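Local coordinates for phosphatidylinositol-specific phospholipase C (Listeria monocytogenes, PDB 2PLC), which belongs to the bacterial phosphatidylinositol-specific phospholipases C, single-chain proteins built on a TIM-barrel type of alpha/beta fold, at residues A18-P22 against I268-N272; L212-S218 against G253-D258. Numbering follows the deposited sequence.

Contact 1: A18-P22 against I268-N272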
ATOM      1  N   ALA A  18      -5.372 -11.203   8.561  1.00 24.32           N
ATOM      2  CA  ALA A  18      -6.264 -12.249   8.080  1.00 24.93           C
ATOM      3  C   ALA A  18      -7.022 -11.835   6.816  1.00 26.10           C
ATOM      4  O   ALA A  18      -7.939 -12.537   6.382  1.00 23.95           O
ATOM      5  CB  ALA A  18      -7.252 -12.614   9.171  1.00 30.66           C
ATOM      6  N   LEU A  19      -6.618 -10.723   6.205  1.00 22.64           N
ATOM      7  CA  LEU A  19      -7.299 -10.221   5.010  1.00 22.64           C
ATOM      8  C   LEU A  19      -6.517 -10.295   3.705  1.00 20.94           C
ATOM      9  O   LEU A  19      -5.295 -10.448   3.694  1.00 21.62           O
ATOM     10  CB  LEU A  19      -7.709  -8.759   5.218  1.00 16.12           C
ATOM     11  CG  LEU A  19      -8.642  -8.373   6.362  1.00 19.94           C
ATOM     12  CD1 LEU A  19      -8.748  -6.859   6.434  1.00 23.94           C
ATOM     13  CD2 LEU A  19     -10.000  -8.993   6.151  1.00 25.48           C
ATOM     14  N   SER A  20      -7.259 -10.181   2.606  1.00 18.29           N
ATOM     15  CA  SER A  20      -6.710 -10.139   1.256  1.00 22.87           C
ATOM     16  C   SER A  20      -6.971  -8.684   0.857  1.00 24.08           C
ATOM     17  O   SER A  20      -8.118  -8.266   0.683  1.00 17.75           O
ATOM     18  CB  SER A  20      -7.461 -11.093   0.332  1.00 21.70           C
ATOM     19  OG  SER A  20      -7.285 -12.428   0.761  1.00 26.58           O
ATOM     20  N   ILE A  21      -5.905  -7.901   0.759  1.00 20.77           N
ATOM     21  CA  ILE A  21      -6.042  -6.482   0.449  1.00 20.53           C
ATOM     22  C   ILE A  21      -5.404  -6.053  -0.864  1.00 16.40           C
ATOM     23  O   ILE A  21      -4.260  -6.405  -1.139  1.00 13.87           O
ATOM     24  CB  ILE A  21      -5.411  -5.648   1.587  1.00 23.09           C
ATOM     25  CG1 ILE A  21      -6.019  -6.063   2.932  1.00 19.18           C
ATOM     26  CG2 ILE A  21      -5.603  -4.159   1.333  1.00 16.80           C
ATOM     27  CD1 ILE A  21      -5.279  -5.530   4.134  1.00 19.01           C
ATOM     28  N   PRO A  22      -6.153  -5.307  -1.704  1.00 16.86           N
ATOM     29  CA  PRO A  22      -5.663  -4.811  -2.998  1.00 12.78           C
ATOM     30  C   PRO A  22      -4.867  -3.536  -2.722  1.00 15.01           C
ATOM     31  O   PRO A  22      -5.308  -2.686  -1.941  1.00 17.99           O
ATOM     32  CB  PRO A  22      -6.951  -4.448  -3.754  1.00 10.76           C
ATOM     33  CG  PRO A  22      -8.077  -5.033  -2.927  1.00 17.80           C
ATOM     34  CD  PRO A  22      -7.571  -4.960  -1.524  1.00 13.69           C
ATOM     35  N   ILE A 268     -10.175  -9.696  -5.774  1.00 19.54           N
ATOM     36  CA  ILE A 268      -9.263  -9.848  -4.645  1.00 19.62           C
ATOM     37  C   ILE A 268     -10.059  -9.576  -3.366  1.00 21.18           C
ATOM     38  O   ILE A 268      -9.885 -10.263  -2.358  1.00 28.39           O
ATOM     39  CB  ILE A 268      -8.055  -8.890  -4.749  1.00 17.43           C
ATOM     40  CG1 ILE A 268      -7.191  -9.280  -5.946  1.00 13.73           C
ATOM     41  CG2 ILE A 268      -7.225  -8.933  -3.472  1.00 17.66           C
ATOM     42  CD1 ILE A 268      -6.001  -8.373  -6.164  1.00 17.21           C
ATOM     43  N   ILE A 269     -10.959  -8.596  -3.432  1.00 21.15           N
ATOM     44  CA  ILE A 269     -11.814  -8.247  -2.295  1.00 23.56           C
ATOM     45  C   ILE A 269     -12.745  -9.423  -1.969  1.00 26.44           C
ATOM     46  O   ILE A 269     -12.931  -9.771  -0.797  1.00 21.98           O
ATOM     47  CB  ILE A 269     -12.677  -6.996  -2.599  1.00 18.91           C
ATOM     48  CG1 ILE A 269     -11.796  -5.751  -2.698  1.00 19.70           C
ATOM     49  CG2 ILE A 269     -13.749  -6.805  -1.525  1.00 20.45           C
ATOM     50  CD1 ILE A 269     -12.535  -4.520  -3.201  1.00 20.12           C
ATOM     51  N   LYS A 270     -13.309 -10.040  -3.011  1.00 25.38           N
ATOM     52  CA  LYS A 270     -14.221 -11.169  -2.849  1.00 29.87           C
ATOM     53  C   LYS A 270     -13.587 -12.371  -2.151  1.00 32.03           C
ATOM     54  O   LYS A 270     -14.301 -13.248  -1.659  1.00 37.61           O
ATOM     55  CB  LYS A 270     -14.810 -11.600  -4.193  1.00 30.35           C
ATOM     56  CG  LYS A 270     -15.864 -10.659  -4.740  1.00 41.81           C
ATOM     57  CD  LYS A 270     -16.574 -11.295  -5.929  1.00 53.38           C
ATOM     58  CE  LYS A 270     -17.714 -10.425  -6.442  1.00 62.57           C
ATOM     59  NZ  LYS A 270     -18.547 -11.131  -7.462  1.00 66.41           N
ATOM     60  N   ASN A 271     -12.257 -12.415  -2.103  1.00 28.77           N
ATOM     61  CA  ASN A 271     -11.569 -13.515  -1.433  1.00 29.00           C
ATOM     62  C   ASN A 271     -11.847 -13.530   0.070  1.00 25.98           C
ATOM     63  O   ASN A 271     -11.770 -14.581   0.696  1.00 31.72           O
ATOM     64  CB  ASN A 271     -10.058 -13.464  -1.680  1.00 22.86           C
ATOM     65  CG  ASN A 271      -9.327 -14.633  -1.043  1.00 19.94           C
ATOM     66  OD1 ASN A 271      -8.647 -14.474  -0.037  1.00 20.82           O
ATOM     67  ND2 ASN A 271      -9.479 -15.820  -1.623  1.00 25.47           N
ATOM     68  N   ASN A 272     -12.153 -12.372   0.651  1.00 33.95           N
ATOM     69  CA  ASN A 272     -12.448 -12.285   2.082  1.00 31.19           C
ATOM     70  C   ASN A 272     -13.855 -12.815   2.353  1.00 35.72           C
ATOM     71  O   ASN A 272     -14.730 -12.713   1.491  1.00 31.28           O
ATOM     72  CB  ASN A 272     -12.360 -10.837   2.562  1.00 26.79           C
ATOM     73  CG  ASN A 272     -11.041 -10.189   2.222  1.00 28.41           C
ATOM     74  OD1 ASN A 272     -10.019 -10.479   2.838  1.00 21.00           O
ATOM     75  ND2 ASN A 272     -11.059  -9.293   1.241  1.00 28.38           N
TER
HETATM   76  O   HOH W   1      -9.736 -13.182   4.171  1.00 48.37           O

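Contact 2: L212-S218 against G253-D258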
ATOM      1  N   LEU A 212       2.148  -9.352   8.488  1.00 20.62           N
ATOM      2  CA  LEU A 212       1.647  -8.641   7.317  1.00 21.62           C
ATOM      3  C   LEU A 212       2.503  -9.009   6.116  1.00 20.74           C
ATOM      4  O   LEU A 212       3.728  -8.916   6.175  1.00 23.87           O
ATOM      5  CB  LEU A 212       1.701  -7.127   7.525  1.00 29.21           C
ATOM      6  CG  LEU A 212       0.486  -6.444   8.146  1.00 24.63           C
ATOM      7  CD1 LEU A 212       0.762  -4.961   8.275  1.00 28.19           C
ATOM      8  CD2 LEU A 212      -0.742  -6.679   7.281  1.00 27.47           C
ATOM      9  N   PHE A 213       1.855  -9.467   5.049  1.00 16.21           N
ATOM     10  CA  PHE A 213       2.554  -9.843   3.826  1.00 20.48           C
ATOM     11  C   PHE A 213       2.343  -8.802   2.729  1.00 22.78           C
ATOM     12  O   PHE A 213       1.206  -8.530   2.333  1.00 23.62           O
ATOM     13  CB  PHE A 213       2.074 -11.206   3.327  1.00 18.74           C
ATOM     14  CG  PHE A 213       2.633 -12.372   4.097  1.00 23.07           C
ATOM     15  CD1 PHE A 213       2.170 -12.668   5.375  1.00 23.12           C
ATOM     16  CD2 PHE A 213       3.613 -13.184   3.536  1.00 23.03           C
ATOM     17  CE1 PHE A 213       2.676 -13.759   6.082  1.00 24.88           C
ATOM     18  CE2 PHE A 213       4.124 -14.275   4.233  1.00 23.85           C
ATOM     19  CZ  PHE A 213       3.655 -14.561   5.508  1.00 25.66           C
ATOM     20  N   LEU A 214       3.438  -8.180   2.293  1.00 16.23           N
ATOM     21  CA  LEU A 214       3.399  -7.187   1.224  1.00 12.29           C
ATOM     22  C   LEU A 214       3.896  -7.924  -0.019  1.00 11.70           C
ATOM     23  O   LEU A 214       5.092  -8.113  -0.209  1.00 17.36           O
ATOM     24  CB  LEU A 214       4.304  -5.993   1.553  1.00 15.55           C
ATOM     25  CG  LEU A 214       3.918  -4.975   2.640  1.00 21.74           C
ATOM     26  CD1 LEU A 214       2.661  -4.254   2.243  1.00 28.44           C
ATOM     27  CD2 LEU A 214       3.735  -5.630   3.996  1.00 21.02           C
ATOM     28  N   ASN A 215       2.956  -8.365  -0.843  1.00 17.34           N
ATOM     29  CA  ASN A 215       3.254  -9.129  -2.049  1.00 14.84           C
ATOM     30  C   ASN A 215       3.228  -8.268  -3.325  1.00 13.47           C
ATOM     31  O   ASN A 215       2.165  -8.005  -3.882  1.00 17.20           O
ATOM     32  CB  ASN A 215       2.223 -10.262  -2.145  1.00 15.23           C
ATOM     33  CG  ASN A 215       2.678 -11.419  -3.010  1.00 19.88           C
ATOM     34  OD1 ASN A 215       3.727 -11.371  -3.657  1.00 26.97           O
ATOM     35  ND2 ASN A 215       1.884 -12.480  -3.017  1.00 19.65           N
ATOM     36  N   HIS A 216       4.401  -7.844  -3.793  1.00 11.66           N
ATOM     37  CA  HIS A 216       4.495  -7.026  -5.001  1.00 12.78           C
ATOM     38  C   HIS A 216       4.335  -7.779  -6.313  1.00 12.31           C
ATOM     39  O   HIS A 216       5.130  -8.662  -6.638  1.00 16.30           O
ATOM     40  CB  HIS A 216       5.822  -6.266  -5.038  1.00  5.13           C
ATOM     41  CG  HIS A 216       5.898  -5.144  -4.053  1.00 16.29           C
ATOM     42  ND1 HIS A 216       6.336  -5.319  -2.759  1.00 15.12           N
ATOM     43  CD2 HIS A 216       5.561  -3.836  -4.163  1.00 14.77           C
ATOM     44  CE1 HIS A 216       6.265  -4.168  -2.114  1.00 20.05           C
ATOM     45  NE2 HIS A 216       5.798  -3.252  -2.943  1.00 15.34           N
ATOM     46  N   ILE A 217       3.302  -7.423  -7.064  1.00 13.46           N
ATOM     47  CA  ILE A 217       3.055  -8.014  -8.371  1.00 14.97           C
ATOM     48  C   ILE A 217       3.904  -7.209  -9.384  1.00 21.70           C
ATOM     49  O   ILE A 217       4.304  -7.718 -10.432  1.00 12.72           O
ATOM     50  CB  ILE A 217       1.561  -7.878  -8.772  1.00 17.98           C
ATOM     51  CG1 ILE A 217       0.645  -8.354  -7.640  1.00  7.75           C
ATOM     52  CG2 ILE A 217       1.281  -8.623 -10.062  1.00  6.27           C
ATOM     53  CD1 ILE A 217       0.738  -9.805  -7.335  1.00 17.22           C
ATOM     54  N   SER A 218       4.204  -5.958  -9.029  1.00 16.55           N
ATOM     55  CA  SER A 218       4.977  -5.036  -9.861  1.00 10.96           C
ATOM     56  C   SER A 218       6.456  -5.373 -10.092  1.00 14.34           C
ATOM     57  O   SER A 218       7.100  -6.021  -9.267  1.00 12.54           O
ATOM     58  CB  SER A 218       4.869  -3.627  -9.277  1.00 18.41           C
ATOM     59  OG  SER A 218       5.174  -3.632  -7.890  1.00 15.59           O
ATOM     60  N   GLY A 253      -3.067 -11.704   2.169  1.00 19.94           N
ATOM     61  CA  GLY A 253      -2.208 -10.559   2.417  1.00 17.23           C
ATOM     62  C   GLY A 253      -2.465  -9.421   1.448  1.00 17.10           C
ATOM     63  O   GLY A 253      -3.502  -9.371   0.789  1.00 19.22           O
ATOM     64  N   ILE A 254      -1.497  -8.518   1.349  1.00 16.81           N
ATOM     65  CA  ILE A 254      -1.594  -7.351   0.478  1.00 14.30           C
ATOM     66  C   ILE A 254      -0.970  -7.593  -0.894  1.00 11.01           C
ATOM     67  O   ILE A 254       0.237  -7.818  -1.013  1.00 12.40           O
ATOM     68  CB  ILE A 254      -0.925  -6.131   1.134  1.00 12.01           C
ATOM     69  CG1 ILE A 254      -1.477  -5.946   2.550  1.00 10.64           C
ATOM     70  CG2 ILE A 254      -1.192  -4.880   0.303  1.00 12.45           C
ATOM     71  CD1 ILE A 254      -0.698  -4.987   3.392  1.00 14.55           C
ATOM     72  N   LEU A 255      -1.813  -7.567  -1.920  1.00  7.91           N
ATOM     73  CA  LEU A 255      -1.392  -7.772  -3.305  1.00 11.42           C
ATOM     74  C   LEU A 255      -1.219  -6.391  -3.932  1.00 14.48           C
ATOM     75  O   LEU A 255      -2.196  -5.701  -4.238  1.00 16.38           O
ATOM     76  CB  LEU A 255      -2.432  -8.620  -4.051  1.00 11.87           C
ATOM     77  CG  LEU A 255      -2.657 -10.013  -3.427  1.00 18.25           C
ATOM     78  CD1 LEU A 255      -3.725 -10.791  -4.174  1.00 12.59           C
ATOM     79  CD2 LEU A 255      -1.348 -10.796  -3.413  1.00 17.13           C
ATOM     80  N   ILE A 256       0.043  -6.002  -4.095  1.00 13.23           N
ATOM     81  CA  ILE A 256       0.439  -4.692  -4.606  1.00 11.37           C
ATOM     82  C   ILE A 256       0.699  -4.690  -6.116  1.00 15.79           C
ATOM     83  O   ILE A 256       1.669  -5.284  -6.592  1.00 19.68           O
ATOM     84  CB  ILE A 256       1.676  -4.206  -3.814  1.00 10.60           C
ATOM     85  CG1 ILE A 256       1.445  -4.461  -2.314  1.00  6.58           C
ATOM     86  CG2 ILE A 256       1.901  -2.733  -4.035  1.00  7.99           C
ATOM     87  CD1 ILE A 256       2.644  -4.230  -1.460  1.00 10.86           C
ATOM     88  N   MET A 257      -0.123  -3.937  -6.849  1.00 15.99           N
ATOM     89  CA  MET A 257      -0.051  -3.906  -8.305  1.00 13.71           C
ATOM     90  C   MET A 257       0.172  -2.577  -9.026  1.00 19.99           C
ATOM     91  O   MET A 257      -0.010  -1.485  -8.470  1.00 16.71           O
ATOM     92  CB  MET A 257      -1.355  -4.493  -8.867  1.00 15.35           C
ATOM     93  CG  MET A 257      -1.795  -5.801  -8.246  1.00 14.08           C
ATOM     94  SD  MET A 257      -3.517  -6.165  -8.567  1.00 22.55           S
ATOM     95  CE  MET A 257      -4.305  -5.230  -7.241  1.00 21.64           C
ATOM     96  N   ASP A 258       0.564  -2.714 -10.291  1.00 14.54           N
ATOM     97  CA  ASP A 258       0.742  -1.609 -11.224  1.00 14.78           C
ATOM     98  C   ASP A 258      -0.455  -1.811 -12.148  1.00 17.46           C
ATOM     99  O   ASP A 258      -0.835  -2.953 -12.419  1.00 18.61           O
ATOM    100  CB  ASP A 258       1.998  -1.779 -12.078  1.00 12.58           C
ATOM    101  CG  ASP A 258       3.262  -1.387 -11.360  1.00 16.86           C
ATOM    102  OD1 ASP A 258       3.201  -0.590 -10.399  1.00 18.97           O
ATOM    103  OD2 ASP A 258       4.332  -1.870 -11.786  1.00 17.89           O
TER

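Contact 1: A18-P22 against I268-N272
The first strand of the TIM-barrel fold, which begins at Ser20, is met here by the C-terminal turn of the protein. Helix 262-269 runs into a type I beta turn from Ile269 to Asn272, in which Asn272 N bonds to Ile269 O at 3.1 Å; the alpha carbons come nearest at Ser20 and Asn272 (6.2 Å) and at Pro22 and Ile268 (6.4 Å). Because the turn brings Asn272 back beside the strand, its carboxamide can engage both the N-H and the C=O of Ser20: Ser20 N donates to Asn272 OD1 at 2.8 Å, and Asn272 ND2 donates to Ser20 O at 3.2 Å. The amide thus pairs with a strand residue much as another strand would, on the side away from strand 253-257, to which Leu19 and Ile21 bond. Asn272 ND2 also donates to Ile269 O at 2.8 Å, within its own turn. Ser20 turns its hydroxyl to the turn, where OG donates to Asn271 OD1 at 2.6 Å, while Asn271 ND2 bonds to Thr245 and Val249. Farther along the strand the contact becomes apolar: Pro22 CG rests 3.8 Å from Ile269 CG1 and 4.0 Å from Ile268 CG2. At the other end a water donates to both Ala18 O (2.9 Å) and Asn272 OD1 (3.0 Å).

Contact 2: L212-S218 against G253-D258
Strands 212-216 and 253-257 lie side by side and parallel, 4.7 Å apart at closest approach with a crossing angle of -26°, as the two strands of a right-handed beta-alpha-beta unit in a TIM barrel. Ile254 N to Phe213 O (2.9 Å), Asn215 N to Ile254 O (2.8 Å), Ile256 N to Asn215 O (2.9 Å) and Ile217 N to Ile256 O (2.7 Å) form the ladder. On one face, Leu214 CD1 fits between two methyls of the neighbouring strand, 3.6 Å from Ile254 CD1 and 3.7 Å from Ile256 CD1. The latter methyl also covers the His216 ring in a CH-pi contact, 3.8 Å from its centroid, while His216 ND1 is hydrogen-bonded to Gln183 O. Leu255 and Asn215 occupy the other face, and beyond them Ile217 CG1 packs on Met257 CG at 3.6 Å. Phe213 CB takes up the room that a CB on Gly253 would need; the backbone angles of Gly253 also call for glycine. Tyr60 of strand 60-65 packs against Leu214, Ile254 and Ile256, inside the barrel. On the outer face, helix 191-207 covers Phe213 and Asn215, whose ND2 bonds to Ile198 O, and Ile217 is wedged between that helix and helix 226-246.

Overall arrangement
The two contacts lie about 11 Å apart, centre to centre, and share the parallel sheet ordered 20-24, 253-257, 212-216, 180-183. Strand 253-257 is the common element: contact 2 pairs it with 212-216 on one side, and on the other it bonds to the strand of contact 1, with Ile21 N 2.8 Å from Gly253 O and Ile21 O 2.8 Å from Leu255 N. Along the chain, 18-22 comes first, then both segments of contact 2, and finally 268-272, at the end of the helix that follows strand 253-257. Contact 1 brings the two ends of the chain together; the pairing of 20-24 with 253-257 sets the first strand beside the last and closes the barrel there.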